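Local coordinates for cerato-platanin-like protein (Moniliophthora perniciosa, PDB 3SUM) that is of unknown function but belongs to the fungal cerato-platanins, small disulfide-linked proteins with a double-psi beta-barrel that are, as in relatives, probably secreted, at residues Q119-C124 and T129-G134; A25-L30 and T76-V81; L93-T98 and E105-G110. One frame throughout, in Å; residues are numbered along the deposited sequence.

Interaction 1 of 3, residues Q119-C124 and T129-G134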
loop_
_atom_site.group_PDB
_atom_site.type_symbol
_atom_site.label_atom_id
_atom_site.label_comp_id
_atom_site.label_asym_id
_atom_site.label_seq_id
_atom_site.Cartn_x
_atom_site.Cartn_y
_atom_site.Cartn_z
ATOM N N GLN A 119 2.213 -11.217 0.772
ATOM C CA GLN A 119 1.331 -10.885 -0.298
ATOM C C GLN A 119 0.136 -11.771 -0.176
ATOM O O GLN A 119 0.222 -12.919 0.316
ATOM C CB GLN A 119 1.994 -11.164 -1.611
ATOM C CG GLN A 119 1.183 -10.812 -2.823
ATOM C CD GLN A 119 1.993 -11.072 -4.091
ATOM O OE1 GLN A 119 3.122 -11.506 -4.010
ATOM N NE2 GLN A 119 1.458 -10.748 -5.207
ATOM N N VAL A 120 -0.992 -11.190 -0.578
ATOM C CA VAL A 120 -2.273 -11.846 -0.568
ATOM C C VAL A 120 -2.912 -11.631 -1.919
ATOM O O VAL A 120 -2.457 -10.809 -2.741
ATOM C CB VAL A 120 -3.189 -11.309 0.536
ATOM C CG1 VAL A 120 -2.582 -11.566 1.949
ATOM C CG2 VAL A 120 -3.419 -9.750 0.354
ATOM N N ASP A 121 -4.027 -12.305 -2.140
ATOM C CA ASP A 121 -4.754 -12.093 -3.383
ATOM C C ASP A 121 -5.135 -10.652 -3.590
ATOM O O ASP A 121 -5.484 -9.932 -2.636
ATOM C CB ASP A 121 -6.026 -12.980 -3.399
ATOM C CG ASP A 121 -6.670 -12.956 -4.762
ATOM O OD1 ASP A 121 -7.675 -12.201 -4.932
ATOM O OD2 ASP A 121 -6.103 -13.626 -5.653
ATOM N N GLY A 122 -5.100 -10.208 -4.849
ATOM C CA GLY A 122 -5.435 -8.804 -5.139
ATOM C C GLY A 122 -6.874 -8.417 -4.747
ATOM O O GLY A 122 -7.156 -7.247 -4.542
ATOM N N SER A 123 -7.782 -9.379 -4.627
ATOM C CA SER A 123 -9.170 -8.986 -4.207
ATOM C C SER A 123 -9.158 -8.332 -2.834
ATOM O O SER A 123 -9.956 -7.449 -2.537
ATOM C CB SER A 123 -10.076 -10.244 -4.201
ATOM O OG SER A 123 -9.466 -11.154 -3.309
ATOM N N CYS A 124 -8.177 -8.668 -1.990
ATOM C CA CYS A 124 -8.063 -7.986 -0.723
ATOM C C CYS A 124 -7.774 -6.508 -0.889
ATOM O O CYS A 124 -7.963 -5.721 0.027
ATOM C CB CYS A 124 -6.939 -8.644 0.146
ATOM S SG CYS A 124 -7.288 -10.355 0.472
ATOM N N THR A 129 -9.692 -9.915 -9.195
ATOM C CA THR A 129 -8.954 -11.183 -9.511
ATOM C C THR A 129 -9.958 -12.320 -9.743
ATOM O O THR A 129 -9.597 -13.411 -10.145
ATOM C CB THR A 129 -8.076 -11.592 -8.308
ATOM O OG1 THR A 129 -8.931 -11.890 -7.178
ATOM C CG2 THR A 129 -7.076 -10.470 -7.944
ATOM N N GLY A 130 -11.223 -12.083 -9.416
ATOM C CA GLY A 130 -12.202 -13.189 -9.444
ATOM C C GLY A 130 -12.357 -13.873 -8.073
ATOM O O GLY A 130 -13.385 -14.489 -7.800
ATOM N N LYS A 131 -11.350 -13.787 -7.207
ATOM C CA LYS A 131 -11.435 -14.496 -5.900
ATOM C C LYS A 131 -11.965 -13.608 -4.822
ATOM O O LYS A 131 -12.059 -12.393 -5.012
ATOM C CB LYS A 131 -10.079 -14.967 -5.461
ATOM C CG LYS A 131 -9.330 -15.643 -6.577
ATOM C CD LYS A 131 -8.228 -16.482 -6.079
ATOM C CE LYS A 131 -7.594 -17.190 -7.302
ATOM N NZ LYS A 131 -6.539 -18.193 -6.902
ATOM N N GLN A 132 -12.319 -14.204 -3.676
ATOM C CA GLN A 132 -12.819 -13.413 -2.555
ATOM C C GLN A 132 -11.607 -13.239 -1.648
ATOM O O GLN A 132 -10.753 -14.079 -1.569
ATOM C CB GLN A 132 -13.955 -14.129 -1.776
ATOM C CG GLN A 132 -14.794 -13.161 -0.950
ATOM C CD GLN A 132 -16.094 -13.789 -0.394
ATOM O OE1 GLN A 132 -16.392 -14.977 -0.629
ATOM N NE2 GLN A 132 -16.874 -12.981 0.314
ATOM N N CYS A 133 -11.524 -12.117 -0.993
ATOM C CA CYS A 133 -10.407 -11.892 -0.084
ATOM C C CYS A 133 -10.487 -12.871 1.076
ATOM O O CYS A 133 -9.548 -13.612 1.330
ATOM C CB CYS A 133 -10.429 -10.460 0.401
ATOM S SG CYS A 133 -9.053 -10.167 1.567
ATOM N N GLY A 134 -11.624 -12.896 1.765
ATOM C CA GLY A 134 -11.731 -13.840 2.853
ATOM C C GLY A 134 -10.928 -13.305 3.998
ATOM O O GLY A 134 -11.051 -12.132 4.367
#
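Asp121 and Thr129 approach from opposite directions, and Thr129 OG1 donates to the syn lone pair of Asp121 OD1 over 2.6 Å. The same OD1 takes two more donors from Ser123, two residues on: OG on the anti lone pair, 2.6 Å away, and N from above the carboxylate plane, which makes an Asx turn. Threonine suits its place because OG1, while donating to Asp121, also accepts from Lys131 N in an ST turn, and its methyl CG2 lies against Gly122 CA at 3.7 Å. A side chain on Gly122 would run into that methyl. Lys131 crosses the aspartate at about a right angle, its CD 3.6 Å from Asp121 OD2. Further along, Cys124 and Cys133 are joined by a disulfide with a chi3 of 98°, close to the relaxed value, and Phe74 of strand 71-79 touches both. With an alanine at Asp121, Ser123 N and the two hydroxyls would probably lose their shared acceptor, and with it the Asx turn and the hydrogen bond across the contact. Three donors on one oxygen probably keep the carboxylate ionised, and these bonds and the disulfide together hold the C-terminal tail to the turn and 3-10 segment after strand 116-120.

Interaction 2 of 3, residues A25-L30 and T76-V81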
loop_
_atom_site.group_PDB
_atom_site.type_symbol
_atom_site.label_atom_id
_atom_site.label_comp_id
_atom_site.label_asym_id
_atom_site.label_seq_id
_atom_site.Cartn_x
_atom_site.Cartn_y
_atom_site.Cartn_z
ATOM N N ALA A 25 2.707 1.876 -14.922
ATOM C CA ALA A 25 2.035 1.023 -15.892
ATOM C C ALA A 25 1.005 0.112 -15.226
ATOM O O ALA A 25 -0.111 -0.071 -15.711
ATOM C CB ALA A 25 3.138 0.154 -16.720
ATOM N N ALA A 26 1.372 -0.483 -14.108
ATOM C CA ALA A 26 0.450 -1.346 -13.408
ATOM C C ALA A 26 -0.750 -0.482 -12.925
ATOM O O ALA A 26 -1.888 -0.927 -12.989
ATOM C CB ALA A 26 1.132 -1.980 -12.245
ATOM N N LEU A 27 -0.470 0.736 -12.465
ATOM C CA LEU A 27 -1.533 1.668 -11.994
ATOM C C LEU A 27 -2.584 1.965 -13.037
ATOM O O LEU A 27 -3.800 2.110 -12.709
ATOM C CB LEU A 27 -0.948 2.973 -11.500
ATOM C CG LEU A 27 -0.020 2.822 -10.270
ATOM C CD1 LEU A 27 0.538 4.204 -9.823
ATOM C CD2 LEU A 27 -0.746 2.126 -9.118
ATOM N N ALA A 28 -2.136 2.053 -14.285
ATOM C CA ALA A 28 -3.034 2.329 -15.419
ATOM C C ALA A 28 -4.066 1.230 -15.544
ATOM O O ALA A 28 -5.140 1.436 -16.111
ATOM C CB ALA A 28 -2.252 2.413 -16.726
ATOM N N LYS A 29 -3.735 0.044 -15.074
ATOM C CA LYS A 29 -4.681 -1.064 -15.144
ATOM C C LYS A 29 -5.483 -1.311 -13.873
ATOM O O LYS A 29 -6.190 -2.322 -13.784
ATOM C CB LYS A 29 -3.899 -2.302 -15.468
ATOM C CG LYS A 29 -3.262 -2.081 -16.875
ATOM C CD LYS A 29 -2.570 -3.373 -17.438
ATOM C CE LYS A 29 -1.293 -3.735 -16.744
ATOM N NZ LYS A 29 -0.462 -4.607 -17.714
ATOM N N LEU A 30 -5.346 -0.391 -12.920
ATOM C CA LEU A 30 -5.874 -0.581 -11.594
ATOM C C LEU A 30 -6.882 0.469 -11.258
ATOM O O LEU A 30 -7.118 0.760 -10.091
ATOM C CB LEU A 30 -4.773 -0.675 -10.558
ATOM C CG LEU A 30 -4.035 -2.004 -10.588
ATOM C CD1 LEU A 30 -2.815 -1.889 -9.613
ATOM C CD2 LEU A 30 -4.926 -3.168 -10.117
ATOM N N THR A 76 -1.719 -1.743 -1.474
ATOM C CA THR A 76 -1.339 -1.992 -2.807
ATOM C C THR A 76 0.026 -1.394 -2.989
ATOM O O THR A 76 0.268 -0.250 -2.610
ATOM C CB THR A 76 -2.342 -1.320 -3.735
ATOM O OG1 THR A 76 -3.626 -1.850 -3.402
ATOM C CG2 THR A 76 -2.069 -1.702 -5.230
ATOM N N VAL A 77 0.932 -2.145 -3.639
ATOM C CA VAL A 77 2.184 -1.569 -3.968
ATOM C C VAL A 77 2.030 -0.689 -5.218
ATOM O O VAL A 77 1.642 -1.182 -6.272
ATOM C CB VAL A 77 3.229 -2.736 -4.246
ATOM C CG1 VAL A 77 4.609 -2.134 -4.785
ATOM C CG2 VAL A 77 3.502 -3.551 -2.927
ATOM N N VAL A 78 2.387 0.600 -5.117
ATOM C CA VAL A 78 2.141 1.541 -6.178
ATOM C C VAL A 78 3.417 2.283 -6.573
ATOM O O VAL A 78 3.416 3.069 -7.523
ATOM C CB VAL A 78 1.083 2.594 -5.788
ATOM C CG1 VAL A 78 -0.324 1.903 -5.411
ATOM C CG2 VAL A 78 1.609 3.576 -4.658
ATOM N N ASP A 79 4.514 2.006 -5.870
ATOM C CA ASP A 79 5.755 2.745 -6.196
ATOM C C ASP A 79 6.924 1.936 -5.636
ATOM O O ASP A 79 6.709 0.866 -5.033
ATOM C CB ASP A 79 5.616 4.114 -5.499
ATOM C CG ASP A 79 6.641 5.151 -5.976
ATOM O OD1 ASP A 79 7.402 4.902 -6.944
ATOM O OD2 ASP A 79 6.654 6.197 -5.317
ATOM N N ARG A 80 8.145 2.416 -5.771
ATOM C CA ARG A 80 9.292 1.620 -5.367
ATOM C C ARG A 80 10.062 2.431 -4.354
ATOM O O ARG A 80 10.077 3.651 -4.448
ATOM C CB ARG A 80 10.272 1.312 -6.571
ATOM C CG ARG A 80 10.142 -0.154 -7.156
ATOM C CD ARG A 80 8.616 -0.403 -7.438
ATOM N NE ARG A 80 8.425 -1.662 -8.164
ATOM C CZ ARG A 80 8.148 -2.796 -7.559
ATOM N NH1 ARG A 80 8.051 -2.813 -6.251
ATOM N NH2 ARG A 80 7.967 -3.892 -8.269
ATOM N N VAL A 81 10.649 1.777 -3.359
ATOM C CA VAL A 81 11.745 2.381 -2.599
ATOM C C VAL A 81 12.856 1.370 -2.836
ATOM O O VAL A 81 12.573 0.216 -3.154
ATOM C CB VAL A 81 11.438 2.480 -1.119
ATOM C CG1 VAL A 81 10.477 3.625 -0.906
ATOM C CG2 VAL A 81 10.836 1.166 -0.574
#
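Leu27 reaches from helix 24-28 to Val78 on strand 71-79, and this pair is the tight part of the contact. The leucine methyl CD2 rests on the valine methyl CG1 at 3.7 Å and is nearly as close to its CB, while the other leucine methyl, CD1, approaches the backbone oxygen, lying 3.9 Å from Val78 O. The two side chains cross at about a right angle, so the branched end of one lies across the other. Although the bond leaving the Leu27 backbone does not aim at the strand, CG sits anti to the carbonyl carbon (chi1 -63°) and the chain then extends (chi2 180°), which carries the methyls over to Val78. Leucine suits the helix because its length spans the gap between the backbones, whose CA atoms are 6.9 Å apart at Leu27 and Val78; the short, branched valine suits the strand, where it also packs on Phe50 of the adjacent strand 50-52.

The contact thus lays a short helix against one of the strands of the double-psi beta-barrel, a fold in which a closed barrel of strands surrounds an apolar interior.

Leu30, just beyond the helix, packs more loosely. Its methyl CD1 comes no nearer than 4.4 Å to Thr76 CG2, and the residue is partly exposed, whereas Leu27 and Val78 are both buried. The backbone of Leu30 is hydrogen-bonded to that of Leu45. Thr76 divides its two branches: the methyl looks onto the leucine, and the hydroxyl is hydrogen-bonded to the side-chain amide of Asn46, so a buried polar atom has its partner.

Interaction 3 of 3, residues L93-T98 and E105-G110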
loop_
_atom_site.group_PDB
_atom_site.type_symbol
_atom_site.label_atom_id
_atom_site.label_comp_id
_atom_site.label_asym_id
_atom_site.label_seq_id
_atom_site.Cartn_x
_atom_site.Cartn_y
_atom_site.Cartn_z
ATOM N N LEU A 93 -2.982 5.562 6.357
ATOM C CA LEU A 93 -2.760 4.107 6.427
ATOM C C LEU A 93 -1.824 3.762 7.581
ATOM O O LEU A 93 -2.092 2.890 8.417
ATOM C CB LEU A 93 -2.191 3.631 5.074
ATOM C CG LEU A 93 -1.390 2.338 5.073
ATOM C CD1 LEU A 93 -2.404 1.174 5.292
ATOM C CD2 LEU A 93 -0.612 2.150 3.783
ATOM N N VAL A 94 -0.666 4.426 7.634
ATOM C CA VAL A 94 0.321 4.107 8.592
ATOM C C VAL A 94 -0.083 4.457 9.985
ATOM O O VAL A 94 0.049 3.645 10.922
ATOM C CB VAL A 94 1.731 4.749 8.197
ATOM C CG1 VAL A 94 2.740 4.476 9.286
ATOM C CG2 VAL A 94 2.171 4.151 6.828
ATOM N N LYS A 95 -0.743 5.604 10.093
ATOM C CA LYS A 95 -1.194 6.084 11.340
ATOM C C LYS A 95 -2.178 5.107 11.921
ATOM O O LYS A 95 -2.093 4.774 13.132
ATOM C CB LYS A 95 -1.867 7.458 11.148
ATOM C CG LYS A 95 -2.095 8.249 12.350
ATOM C CD LYS A 95 -2.986 9.527 11.959
ATOM C CE LYS A 95 -2.145 10.591 11.307
ATOM N NZ LYS A 95 -2.862 11.976 11.368
ATOM N N ASN A 96 -3.086 4.619 11.096
ATOM C CA ASN A 96 -4.036 3.668 11.601
ATOM C C ASN A 96 -3.419 2.302 11.844
ATOM O O ASN A 96 -3.740 1.669 12.845
ATOM C CB ASN A 96 -5.268 3.633 10.740
ATOM C CG ASN A 96 -5.941 5.028 10.679
ATOM O OD1 ASN A 96 -5.914 5.772 11.676
ATOM N ND2 ASN A 96 -6.459 5.406 9.528
ATOM N N LEU A 97 -2.493 1.866 10.988
ATOM C CA LEU A 97 -1.971 0.505 11.189
ATOM C C LEU A 97 -1.143 0.446 12.477
ATOM O O LEU A 97 -1.065 -0.616 13.119
ATOM C CB LEU A 97 -1.019 0.171 10.040
ATOM C CG LEU A 97 -0.217 -1.117 10.058
ATOM C CD1 LEU A 97 -1.094 -2.435 10.188
ATOM C CD2 LEU A 97 0.656 -1.115 8.731
ATOM N N THR A 98 -0.489 1.556 12.836
ATOM C CA THR A 98 0.609 1.518 13.810
ATOM C C THR A 98 0.238 2.292 15.034
ATOM O O THR A 98 1.085 2.688 15.818
ATOM C CB THR A 98 1.939 2.035 13.265
ATOM O OG1 THR A 98 1.798 3.438 12.946
ATOM C CG2 THR A 98 2.354 1.261 12.038
ATOM N N GLU A 105 1.972 5.084 17.718
ATOM C CA GLU A 105 3.402 4.788 17.809
ATOM C C GLU A 105 4.188 5.011 16.541
ATOM O O GLU A 105 5.245 5.661 16.545
ATOM C CB GLU A 105 3.547 3.334 18.270
ATOM C CG GLU A 105 2.836 3.101 19.644
ATOM C CD GLU A 105 2.896 1.673 20.095
ATOM O OE1 GLU A 105 3.110 0.775 19.244
ATOM O OE2 GLU A 105 2.752 1.453 21.287
ATOM N N GLY A 106 3.710 4.421 15.465
ATOM C CA GLY A 106 4.443 4.439 14.208
ATOM C C GLY A 106 4.428 5.809 13.586
ATOM O O GLY A 106 5.449 6.257 13.025
ATOM N N TYR A 107 3.270 6.471 13.683
ATOM C CA TYR A 107 3.123 7.758 13.047
ATOM C C TYR A 107 3.994 8.791 13.757
ATOM O O TYR A 107 4.659 9.573 13.103
ATOM C CB TYR A 107 1.667 8.196 13.068
ATOM C CG TYR A 107 1.446 9.603 12.627
ATOM C CD1 TYR A 107 1.668 9.980 11.301
ATOM C CD2 TYR A 107 0.960 10.554 13.533
ATOM C CE1 TYR A 107 1.447 11.304 10.905
ATOM C CE2 TYR A 107 0.757 11.884 13.152
ATOM C CZ TYR A 107 0.967 12.215 11.848
ATOM O OH TYR A 107 0.731 13.494 11.495
ATOM N N ASP A 108 3.936 8.810 15.091
ATOM C CA ASP A 108 4.655 9.829 15.851
ATOM C C ASP A 108 6.152 9.611 15.702
ATOM O O ASP A 108 6.909 10.571 15.568
ATOM C CB ASP A 108 4.316 9.722 17.288
ATOM C CG ASP A 108 2.885 10.172 17.583
ATOM O OD1 ASP A 108 2.234 10.776 16.723
ATOM O OD2 ASP A 108 2.460 9.900 18.704
ATOM N N TRP A 109 6.571 8.359 15.668
ATOM C CA TRP A 109 8.018 8.147 15.503
ATOM C C TRP A 109 8.487 8.337 14.056
ATOM O O TRP A 109 9.667 8.744 13.757
ATOM C CB TRP A 109 8.393 6.726 16.001
ATOM C CG TRP A 109 9.924 6.568 15.996
ATOM C CD1 TRP A 109 10.665 5.716 15.197
ATOM C CD2 TRP A 109 10.850 7.286 16.804
ATOM N NE1 TRP A 109 11.994 5.858 15.511
ATOM C CE2 TRP A 109 12.149 6.825 16.462
ATOM C CE3 TRP A 109 10.722 8.288 17.780
ATOM C CZ2 TRP A 109 13.319 7.337 17.066
ATOM C CZ3 TRP A 109 11.911 8.800 18.412
ATOM C CH2 TRP A 109 13.174 8.312 18.039
ATOM N N GLY A 110 7.615 7.896 13.168
ATOM C CA GLY A 110 7.716 8.030 11.742
ATOM C C GLY A 110 8.220 6.732 11.064
ATOM O O GLY A 110 8.140 6.596 9.818
HETATM O O HOH W 1 0.513 5.394 14.455
#
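Thr98 and Gly106 bring the two helices together, their CA atoms 4.8 Å apart, and the backbone bond from Gly106 N to Thr98 O is nearly straight at the hydrogen (170°), though the donor stands above the carbonyl plane. Glycine suits this place because the Thr98 hydroxyl lies almost on its backbone, OG1 being 3.1 Å from Gly106 CA; a CB there would collide with that oxygen. Thr98 is the first residue to leave the helical conformation after helix 91-97. Its hydroxyl, placed between the backbone N and the carbonyl carbon (chi1 64°), turns back to donate to Val94 O, which also accepts from Thr98 N. The same OG1 accepts a hydrogen bond from a water at 2.8 Å. That water donates to Lys95 O as well and accepts from Tyr107 N, so it joins the first turn of helix 105-109 to the last turn of helix 91-97.

The two short helices follow each other in the chain, joined by a loop, and pack beside the double-psi barrel. Strand 4-7 adjoins them, with Ile5 touching Val94 and Thr98.

Farther out, Lys95 and Tyr107 run side by side in the same direction. The lysine bends at chi3 (-79°), which lays CE over the centre of the ring, 3.5 Å from its centroid, in a CH-pi contact; NZ continues to an off-centre cation-pi position 4.3 Å from the centroid. Lysine suits this partly exposed place, since CE covers the ring face and CG packs near its attached end while the charged end stays near the aromatic electrons. The ring of Tyr107 also meets that of Trp7, whose NE1 is hydrogen-bonded to the tyrosine's backbone oxygen.

In the fold
Along the chain the contacts close in series: interaction 2 first, then interaction 3, and interaction 1 last, near the C-terminus. Interactions 1 and 2 both reach the barrel sheet, one at the end of one of its two outermost strands, 116-120, and the other at strand 71-79, with centres about 16 Å apart. Interaction 3 joins helices 91-97 and 105-109 on the opposite side of the chain's centre from both, about 22 Å from the centre of interaction 2 and 25 Å from that of interaction 1. None touches another. Strand 71-79 nevertheless links all three, through Phe74, which touches Cys124 and Cys133 of interaction 1, Val78 in interaction 2, and Ala73 and Val75 against Leu93 of interaction 3, so helices and tail are fastened around one barrel.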